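Local atomic coordinates of aminoglycoside-O-phosphotransferase VIII (Streptomyces rimosus, PDB entry 4H05), a protein that phosphorylates aminoglycoside antibiotics at the 3'-hydroxyl, probably with ATP and magnesium, and so gives resistance to these drugs. Residues A[63-68]-A[74-79]; A[108-113]-A[243-248]; A[159-164]-A[265-270]. All coordinates share one frame; numbering follows the deposited sequence.

Overall arrangement
The three contacts lie well apart and none touches another; contacts 1 and 3 sit on opposite sides of the chain's centre, about 31 Å from centre to centre. Contact 1 belongs to the kinase-like N-terminal part, where helix 54-71 meets the chain leading into edge strand 78-83 and its first residue. Contacts 2 and 3 belong to the helical C-terminal part and use the successive helices 240-251 and 260-270. Contact 2 is a mostly buried helix pair built from alanine, leucine and phenylalanine. Contact 1, partly buried, is also apolar but includes a bridging water. Contact 3, partly buried as well, sets a loop against a helix and mixes packing of a leucine methyl on a guanidinium face with charge and a bridging water.

Contact 1: residues A[63-68]-A[74-79]; sequences ERLVWL and PVPRVV
The last residues before edge strand 78-83, and its first ones, run past one side of helix 54-71, with the CA atoms of Leu-65 and Val-75 6.5 Å apart and those of Val-66 and Val-78 6.9 Å apart. Leu-65 carries most of the helix side of the contact, its side chain set between two valines. Its CD1 lies 3.7 Å from CG2 of Val-75, while its CB meets CG2 of Val-78 at the same distance of 3.7 Å. The other branch, CD2, also leans on that Val-78 methyl. Only CG2 of Val-78 touches the helix segment; chi1 172° puts CG1 anti to the backbone N and leaves CG2 on the helix side, where CG2 of Val-66 approaches it at 4.1 Å, the two side chains crossing nearly at a right angle. The helix is probably the counterpart of the protein-kinase alpha-C helix, packed beside the five-stranded antiparallel sheet of the N-terminal lobe. Leu-65 continues the packing onto Leu-90 of strand 86-93 and onto Val-211, next to Asp-210, a predicted magnesium ligand. Val-75 divides its methyls: CG2 also reaches CB of Leu-68, and CG1 lies 3.2 Å from the carbonyl oxygen of Leu-65. A water donates to O of Pro-76 at 3.0 Å and makes a weak bond to O of Leu-65, linking two backbone carbonyls that could not bond to each other directly.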
loop_
_atom_site.group_PDB
_atom_site.type_symbol
_atom_site.label_atom_id
_atom_site.label_comp_id
_atom_site.label_asym_id
_atom_site.label_seq_id
_atom_site.Cartn_x
_atom_site.Cartn_y
_atom_site.Cartn_z
ATOM N N GLU A 63 1.412 -13.205 5.612
ATOM C CA GLU A 63 2.035 -13.166 6.946
ATOM C C GLU A 63 1.793 -11.861 7.577
ATOM O O GLU A 63 1.492 -11.816 8.733
ATOM C CB GLU A 63 3.562 -13.295 6.843
ATOM C CG GLU A 63 3.931 -14.733 6.591
ATOM C CD GLU A 63 5.421 -14.991 6.430
ATOM O OE1 GLU A 63 6.199 -14.044 6.251
ATOM O OE2 GLU A 63 5.771 -16.191 6.566
ATOM N N ARG A 64 1.869 -10.794 6.769
ATOM C CA ARG A 64 1.657 -9.457 7.292
ATOM C C ARG A 64 0.241 -9.220 7.684
ATOM O O ARG A 64 -0.074 -8.570 8.729
ATOM C CB ARG A 64 2.122 -8.388 6.308
ATOM C CG ARG A 64 3.642 -8.310 6.262
ATOM C CD ARG A 64 4.222 -7.652 5.041
ATOM N NE ARG A 64 5.671 -7.484 5.100
ATOM C CZ ARG A 64 6.529 -8.505 5.034
ATOM N NH1 ARG A 64 6.114 -9.765 4.969
ATOM N NH2 ARG A 64 7.818 -8.272 5.075
ATOM N N LEU A 65 -0.634 -9.675 6.823
ATOM C CA LEU A 65 -2.085 -9.520 7.076
ATOM C C LEU A 65 -2.587 -10.181 8.409
ATOM O O LEU A 65 -3.504 -9.670 9.156
ATOM C CB LEU A 65 -2.816 -10.107 5.856
ATOM C CG LEU A 65 -3.679 -9.338 4.839
ATOM C CD1 LEU A 65 -3.584 -7.901 4.667
ATOM C CD2 LEU A 65 -3.643 -9.939 3.458
ATOM N N VAL A 66 -2.084 -11.362 8.657
ATOM C CA VAL A 66 -2.425 -12.157 9.817
ATOM C C VAL A 66 -1.892 -11.492 11.052
ATOM O O VAL A 66 -2.540 -11.455 12.096
ATOM C CB VAL A 66 -1.765 -13.576 9.662
ATOM C CG1 VAL A 66 -1.796 -14.303 10.964
ATOM C CG2 VAL A 66 -2.438 -14.460 8.574
ATOM N N TRP A 67 -0.661 -10.969 10.963
ATOM C CA TRP A 67 -0.115 -10.314 12.123
ATOM C C TRP A 67 -0.838 -9.024 12.413
ATOM O O TRP A 67 -1.238 -8.775 13.559
ATOM C CB TRP A 67 1.364 -10.121 11.976
ATOM C CG TRP A 67 1.964 -9.347 13.052
ATOM C CD1 TRP A 67 2.396 -9.819 14.290
ATOM C CD2 TRP A 67 2.207 -7.918 13.066
ATOM N NE1 TRP A 67 2.954 -8.827 15.016
ATOM C CE2 TRP A 67 2.835 -7.633 14.370
ATOM C CE3 TRP A 67 1.986 -6.883 12.177
ATOM C CZ2 TRP A 67 3.204 -6.346 14.756
ATOM C CZ3 TRP A 67 2.404 -5.603 12.543
ATOM C CH2 TRP A 67 2.976 -5.333 13.834
ATOM N N LEU A 68 -1.112 -8.247 11.377
ATOM C CA LEU A 68 -1.932 -7.072 11.552
ATOM C C LEU A 68 -3.325 -7.273 12.229
ATOM O O LEU A 68 -3.794 -6.466 13.050
ATOM C CB LEU A 68 -2.073 -6.383 10.218
ATOM C CG LEU A 68 -1.236 -5.184 9.752
ATOM C CD1 LEU A 68 -0.207 -4.531 10.655
ATOM C CD2 LEU A 68 -0.778 -5.345 8.309
ATOM N N PRO A 74 -7.416 -2.871 11.337
ATOM C CA PRO A 74 -8.469 -3.482 10.540
ATOM C C PRO A 74 -7.990 -3.913 9.171
ATOM O O PRO A 74 -7.566 -3.104 8.418
ATOM C CB PRO A 74 -9.486 -2.393 10.411
ATOM C CG PRO A 74 -8.717 -1.122 10.529
ATOM C CD PRO A 74 -7.546 -1.409 11.431
ATOM N N VAL A 75 -8.046 -5.193 8.870
ATOM C CA VAL A 75 -7.410 -5.781 7.706
ATOM C C VAL A 75 -8.333 -6.960 7.395
ATOM O O VAL A 75 -8.875 -7.562 8.279
ATOM C CB VAL A 75 -5.985 -6.126 8.193
ATOM C CG1 VAL A 75 -5.831 -7.527 8.722
ATOM C CG2 VAL A 75 -4.918 -5.678 7.251
ATOM N N PRO A 76 -8.557 -7.310 6.123
ATOM C CA PRO A 76 -9.482 -8.449 6.060
ATOM C C PRO A 76 -8.803 -9.796 6.404
ATOM O O PRO A 76 -7.628 -9.947 6.234
ATOM C CB PRO A 76 -9.832 -8.495 4.591
ATOM C CG PRO A 76 -8.523 -8.082 3.934
ATOM C CD PRO A 76 -7.951 -7.000 4.815
ATOM N N ARG A 77 -9.582 -10.768 6.821
ATOM C CA ARG A 77 -9.078 -12.099 7.095
ATOM C C ARG A 77 -8.553 -12.874 5.882
ATOM O O ARG A 77 -9.068 -12.817 4.753
ATOM C CB ARG A 77 -10.220 -12.846 7.785
ATOM C CG ARG A 77 -10.052 -14.335 8.030
ATOM C CD ARG A 77 -11.216 -14.894 8.887
ATOM N NE ARG A 77 -11.113 -14.337 10.244
ATOM C CZ ARG A 77 -10.385 -14.854 11.251
ATOM N NH1 ARG A 77 -9.710 -15.957 11.108
ATOM N NH2 ARG A 77 -10.334 -14.251 12.427
ATOM N N VAL A 78 -7.492 -13.613 6.083
ATOM C CA VAL A 78 -6.875 -14.350 5.003
ATOM C C VAL A 78 -7.555 -15.697 4.827
ATOM O O VAL A 78 -7.849 -16.317 5.831
ATOM C CB VAL A 78 -5.432 -14.622 5.312
ATOM C CG1 VAL A 78 -4.824 -15.604 4.226
ATOM C CG2 VAL A 78 -4.762 -13.275 5.430
ATOM N N VAL A 79 -7.792 -16.121 3.577
ATOM C CA VAL A 79 -8.341 -17.459 3.251
ATOM C C VAL A 79 -7.160 -18.338 2.840
ATOM O O VAL A 79 -6.913 -19.415 3.391
ATOM C CB VAL A 79 -9.521 -17.392 2.180
ATOM C CG1 VAL A 79 -10.292 -18.687 2.100
ATOM C CG2 VAL A 79 -10.571 -16.326 2.508
HETATM O O HOH W 1 -5.826 -10.960 8.342
#

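Contact 2: residues A[108-113]-A[243-248]; sequences QRLDVA and SAAFLR
The ring of Phe-246 meets helix 109-124 by its edge: the carbonyl oxygen of Ala-113 lies near the ring plane, 3.4 Å from CD2. The side chain also touches Leu-116, Ala-117 and Ala-120 of helix 109-124 and Leu-223, Val-226 and Leu-230 of helix 220-230, so the phenyl group joins three helices. CG stands anti to the backbone N (chi1 -179°), a setting that carries the ring off the side of its own helix and on past Ala-113. Beside it the contact is purely aliphatic. CD2 of Leu-110 rests 3.6 Å from CB of Ala-245, and CB of Ala-113 lies 4.4 Å from that same methyl, CB of Ala-245. Small residues thus line the crossing, where the short axes of helices 109-113 and 243-248 come within 8.5 Å and their N-to-C directions diverge by 39°. Both helices belong to the helical C-terminal lobe of the aminoglycoside phosphotransferase fold, away from the predicted magnesium and proton-acceptor residues. Cys-242, a turn before Phe-246, extends the seam by touching Ala-113 and Arg-109. Leu-110 closes its exposed border. Apolar and largely buried, the pairing should depend on shape and burial more than on charge; its one polar element, the Ala-113 carbonyl, faces the weakly positive hydrogens of the aromatic edge, an approach that is probably mildly favourable.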
loop_
_atom_site.group_PDB
_atom_site.type_symbol
_atom_site.label_atom_id
_atom_site.label_comp_id
_atom_site.label_asym_id
_atom_site.label_seq_id
_atom_site.Cartn_x
_atom_site.Cartn_y
_atom_site.Cartn_z
ATOM N N GLN A 108 -17.901 14.908 2.766
ATOM C CA GLN A 108 -17.281 13.819 3.536
ATOM C C GLN A 108 -15.746 13.801 3.337
ATOM O O GLN A 108 -15.010 13.226 4.128
ATOM C CB GLN A 108 -17.957 12.473 3.191
ATOM C CG GLN A 108 -19.247 12.188 3.937
ATOM C CD GLN A 108 -19.772 10.771 3.670
ATOM O OE1 GLN A 108 -20.180 10.063 4.580
ATOM N NE2 GLN A 108 -19.762 10.363 2.424
ATOM N N ARG A 109 -15.264 14.516 2.328
ATOM C CA ARG A 109 -13.849 14.539 2.018
ATOM C C ARG A 109 -12.921 14.839 3.191
ATOM O O ARG A 109 -11.948 14.126 3.364
ATOM C CB ARG A 109 -13.588 15.482 0.859
ATOM C CG ARG A 109 -14.311 14.949 -0.348
ATOM C CD ARG A 109 -14.229 15.888 -1.517
ATOM N NE ARG A 109 -14.833 15.241 -2.658
ATOM C CZ ARG A 109 -15.071 15.855 -3.802
ATOM N NH1 ARG A 109 -14.740 17.125 -3.972
ATOM N NH2 ARG A 109 -15.642 15.196 -4.776
ATOM N N LEU A 110 -13.243 15.826 4.017
ATOM C CA LEU A 110 -12.432 16.111 5.205
ATOM C C LEU A 110 -12.465 14.957 6.157
ATOM O O LEU A 110 -11.445 14.589 6.707
ATOM C CB LEU A 110 -12.896 17.396 5.913
ATOM C CG LEU A 110 -12.372 18.696 5.269
ATOM C CD1 LEU A 110 -13.476 19.718 5.098
ATOM C CD2 LEU A 110 -11.248 19.309 6.076
ATOM N N ASP A 111 -13.639 14.373 6.375
ATOM C CA ASP A 111 -13.714 13.211 7.236
ATOM C C ASP A 111 -12.823 12.002 6.799
ATOM O O ASP A 111 -12.363 11.243 7.634
ATOM C CB ASP A 111 -15.171 12.731 7.342
ATOM C CG ASP A 111 -16.077 13.769 8.007
ATOM O OD1 ASP A 111 -15.598 14.481 8.922
ATOM O OD2 ASP A 111 -17.251 13.874 7.590
ATOM N N VAL A 112 -12.728 11.765 5.502
ATOM C CA VAL A 112 -11.874 10.681 4.940
ATOM C C VAL A 112 -10.423 10.987 5.257
ATOM O O VAL A 112 -9.686 10.147 5.832
ATOM C CB VAL A 112 -12.123 10.506 3.439
ATOM C CG1 VAL A 112 -11.172 9.450 2.877
ATOM C CG2 VAL A 112 -13.580 10.085 3.222
ATOM N N ALA A 113 -10.071 12.238 5.016
ATOM C CA ALA A 113 -8.759 12.770 5.360
ATOM C C ALA A 113 -8.408 12.497 6.788
ATOM O O ALA A 113 -7.307 12.036 7.057
ATOM C CB ALA A 113 -8.696 14.262 5.070
ATOM N N SER A 243 -5.279 17.880 3.282
ATOM C CA SER A 243 -3.903 17.642 3.811
ATOM C C SER A 243 -3.650 18.320 5.120
ATOM O O SER A 243 -3.105 17.706 6.029
ATOM C CB SER A 243 -2.791 18.075 2.870
ATOM O OG SER A 243 -3.048 17.704 1.534
ATOM N N ALA A 244 -4.026 19.588 5.243
ATOM C CA ALA A 244 -4.108 20.217 6.587
ATOM C C ALA A 244 -4.966 19.411 7.599
ATOM O O ALA A 244 -4.574 19.249 8.755
ATOM C CB ALA A 244 -4.649 21.646 6.471
ATOM N N ALA A 245 -6.132 18.915 7.190
ATOM C CA ALA A 245 -6.944 18.119 8.135
ATOM C C ALA A 245 -6.223 16.794 8.491
ATOM O O ALA A 245 -6.098 16.421 9.657
ATOM C CB ALA A 245 -8.347 17.879 7.607
ATOM N N PHE A 246 -5.683 16.099 7.511
ATOM C CA PHE A 246 -4.845 14.951 7.846
ATOM C C PHE A 246 -3.721 15.347 8.801
ATOM O O PHE A 246 -3.495 14.686 9.808
ATOM C CB PHE A 246 -4.236 14.363 6.601
ATOM C CG PHE A 246 -3.381 13.171 6.879
ATOM C CD1 PHE A 246 -2.068 13.334 7.235
ATOM C CD2 PHE A 246 -3.899 11.903 6.785
ATOM C CE1 PHE A 246 -1.273 12.249 7.487
ATOM C CE2 PHE A 246 -3.095 10.796 7.015
ATOM C CZ PHE A 246 -1.786 10.975 7.389
ATOM N N LEU A 247 -3.071 16.482 8.568
ATOM C CA LEU A 247 -1.932 16.836 9.430
ATOM C C LEU A 247 -2.328 17.277 10.827
ATOM O O LEU A 247 -1.636 16.948 11.789
ATOM C CB LEU A 247 -1.027 17.889 8.796
ATOM C CG LEU A 247 0.097 17.465 7.823
ATOM C CD1 LEU A 247 0.991 18.695 7.617
ATOM C CD2 LEU A 247 0.898 16.314 8.367
ATOM N N ARG A 248 -3.436 17.991 10.966
ATOM C CA ARG A 248 -3.978 18.339 12.331
ATOM C C ARG A 248 -4.312 17.090 13.129
ATOM O O ARG A 248 -3.893 16.964 14.251
ATOM C CB ARG A 248 -5.258 19.184 12.154
ATOM C CG ARG A 248 -5.986 19.667 13.455
ATOM C CD ARG A 248 -7.125 20.649 13.095
ATOM N NE ARG A 248 -6.700 21.453 11.932
ATOM C CZ ARG A 248 -7.224 21.434 10.702
ATOM N NH1 ARG A 248 -8.309 20.721 10.400
ATOM N NH2 ARG A 248 -6.678 22.202 9.758
#

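Contact 3: residues A[159-164]-A[265-270]; sequences DEERKG and FYRLLD
Arg-162 lays one face of its guanidinium over CD1 of Leu-268, the methyl 3.8 Å from CZ and displaced toward the rim of the group. The two side chains cross at about a right angle, and NH2 passes 4.0 Å from CB of Leu-268. A bend in the arginine chain (chi3 -146°) helps turn the flat group onto the leucine, while Leu-170 of helix 167-177 touches both residues. On the opposite face the carboxylate of Glu-161 lies over the rim of the group. Its OE2 lies 3.3 Å from NH2 of Arg-162 but well out of the guanidinium plane, so this salt bridge is one of charge alone; NH1 of Arg-162 makes the stronger salt bridge, to Glu-271, which also accepts a hydrogen bond from the backbone N of Asp-159. Through this packing the loop joining helices 137-150 and 167-177 is laid against helix 260-270, within the helical C-terminal lobe. The Arg-267 side is looser. OE2 of Glu-161 stands near the plane and at the edge of the Arg-267 guanidinium, yet 4.4 Å from NH1, beyond a salt bridge. At the poorly ordered Asp-159 a water mediates, donating to OD2 of Asp-159 at 3.0 Å and to O of Arg-267 at 2.8 Å.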
loop_
_atom_site.group_PDB
_atom_site.type_symbol
_atom_site.label_atom_id
_atom_site.label_comp_id
_atom_site.label_asym_id
_atom_site.label_seq_id
_atom_site.Cartn_x
_atom_site.Cartn_y
_atom_site.Cartn_z
ATOM N N ASP A 159 7.914 11.689 -11.157
ATOM C CA ASP A 159 7.242 12.942 -10.820
ATOM C C ASP A 159 7.988 14.144 -11.439
ATOM O O ASP A 159 9.228 14.164 -11.504
ATOM C CB ASP A 159 7.106 13.077 -9.287
ATOM C CG ASP A 159 6.416 11.824 -8.625
ATOM O OD1 ASP A 159 5.597 11.180 -9.342
ATOM O OD2 ASP A 159 6.714 11.470 -7.425
ATOM N N GLU A 160 7.208 15.138 -11.877
ATOM C CA GLU A 160 7.659 16.230 -12.773
ATOM C C GLU A 160 9.087 16.664 -12.527
ATOM O O GLU A 160 9.844 16.832 -13.473
ATOM C CB GLU A 160 6.736 17.477 -12.680
ATOM N N GLU A 161 9.483 16.798 -11.267
ATOM C CA GLU A 161 10.832 17.275 -10.982
ATOM C C GLU A 161 11.911 16.331 -11.554
ATOM O O GLU A 161 13.085 16.658 -11.501
ATOM C CB GLU A 161 11.065 17.494 -9.475
ATOM C CG GLU A 161 9.826 17.726 -8.582
ATOM C CD GLU A 161 9.429 16.509 -7.707
ATOM O OE1 GLU A 161 8.604 15.635 -8.150
ATOM O OE2 GLU A 161 9.961 16.453 -6.560
ATOM N N ARG A 162 11.546 15.167 -12.112
ATOM C CA ARG A 162 12.579 14.273 -12.649
ATOM C C ARG A 162 12.286 13.632 -13.986
ATOM O O ARG A 162 12.855 12.581 -14.299
ATOM C CB ARG A 162 12.828 13.171 -11.611
ATOM C CG ARG A 162 13.370 13.693 -10.283
ATOM C CD ARG A 162 13.293 12.648 -9.197
ATOM N NE ARG A 162 13.027 13.291 -7.926
ATOM C CZ ARG A 162 11.953 13.074 -7.167
ATOM N NH1 ARG A 162 11.029 12.190 -7.511
ATOM N NH2 ARG A 162 11.839 13.731 -6.033
ATOM N N LYS A 163 11.398 14.212 -14.784
ATOM C CA LYS A 163 11.050 13.566 -16.057
ATOM C C LYS A 163 12.379 13.352 -16.793
ATOM O O LYS A 163 13.279 14.184 -16.698
ATOM C CB LYS A 163 10.100 14.436 -16.897
ATOM N N GLY A 164 12.529 12.219 -17.477
ATOM C CA GLY A 164 13.775 11.952 -18.201
ATOM C C GLY A 164 15.009 11.570 -17.371
ATOM O O GLY A 164 16.060 11.329 -17.974
ATOM N N PHE A 265 12.168 12.665 0.471
ATOM C CA PHE A 265 12.957 11.472 0.360
ATOM C C PHE A 265 12.072 10.271 0.177
ATOM O O PHE A 265 12.327 9.468 -0.676
ATOM C CB PHE A 265 13.855 11.232 1.556
ATOM C CG PHE A 265 14.644 9.957 1.419
ATOM C CD1 PHE A 265 15.781 9.912 0.642
ATOM C CD2 PHE A 265 14.190 8.787 1.985
ATOM C CE1 PHE A 265 16.478 8.747 0.464
ATOM C CE2 PHE A 265 14.876 7.617 1.852
ATOM C CZ PHE A 265 16.026 7.575 1.072
ATOM N N TYR A 266 10.971 10.187 0.893
ATOM C CA TYR A 266 10.138 8.983 0.795
ATOM C C TYR A 266 9.235 9.010 -0.414
ATOM O O TYR A 266 8.868 7.961 -0.944
ATOM C CB TYR A 266 9.427 8.673 2.155
ATOM C CG TYR A 266 10.422 8.170 3.217
ATOM C CD1 TYR A 266 10.959 6.886 3.128
ATOM C CD2 TYR A 266 10.850 8.967 4.253
ATOM C CE1 TYR A 266 11.879 6.436 4.016
ATOM C CE2 TYR A 266 11.804 8.500 5.186
ATOM C CZ TYR A 266 12.335 7.259 4.991
ATOM O OH TYR A 266 13.247 6.791 5.806
ATOM N N ARG A 267 8.973 10.194 -0.968
ATOM C CA ARG A 267 8.357 10.276 -2.276
ATOM C C ARG A 267 9.314 9.777 -3.368
ATOM O O ARG A 267 8.863 9.165 -4.332
ATOM C CB ARG A 267 7.909 11.722 -2.650
ATOM C CG ARG A 267 6.561 12.249 -2.122
ATOM C CD ARG A 267 6.110 13.573 -2.855
ATOM N NE ARG A 267 6.290 14.534 -1.804
ATOM C CZ ARG A 267 7.205 15.475 -1.676
ATOM N NH1 ARG A 267 7.995 15.851 -2.646
ATOM N NH2 ARG A 267 7.251 16.090 -0.507
ATOM N N LEU A 268 10.597 10.109 -3.249
ATOM C CA LEU A 268 11.620 9.678 -4.199
ATOM C C LEU A 268 11.869 8.180 -4.089
ATOM O O LEU A 268 11.883 7.428 -5.101
ATOM C CB LEU A 268 12.944 10.449 -3.959
ATOM C CG LEU A 268 14.156 9.906 -4.680
ATOM C CD1 LEU A 268 14.020 9.991 -6.221
ATOM C CD2 LEU A 268 15.422 10.618 -4.106
ATOM N N LEU A 269 11.999 7.710 -2.861
ATOM C CA LEU A 269 12.105 6.230 -2.715
ATOM C C LEU A 269 11.019 5.451 -3.447
ATOM O O LEU A 269 11.264 4.364 -4.052
ATOM C CB LEU A 269 12.136 5.856 -1.232
ATOM C CG LEU A 269 12.277 4.370 -0.908
ATOM C CD1 LEU A 269 13.623 3.857 -1.449
ATOM C CD2 LEU A 269 12.087 4.129 0.613
ATOM N N ASP A 270 9.825 6.001 -3.394
ATOM C CA ASP A 270 8.693 5.300 -3.909
ATOM C C ASP A 270 8.703 5.228 -5.426
ATOM O O ASP A 270 8.061 4.364 -5.990
ATOM C CB ASP A 270 7.367 5.900 -3.418
ATOM C CG ASP A 270 6.172 4.917 -3.575
ATOM O OD1 ASP A 270 6.285 3.705 -3.241
ATOM O OD2 ASP A 270 5.118 5.326 -4.087
HETATM O O HOH W 2 6.299 9.384 -5.374
#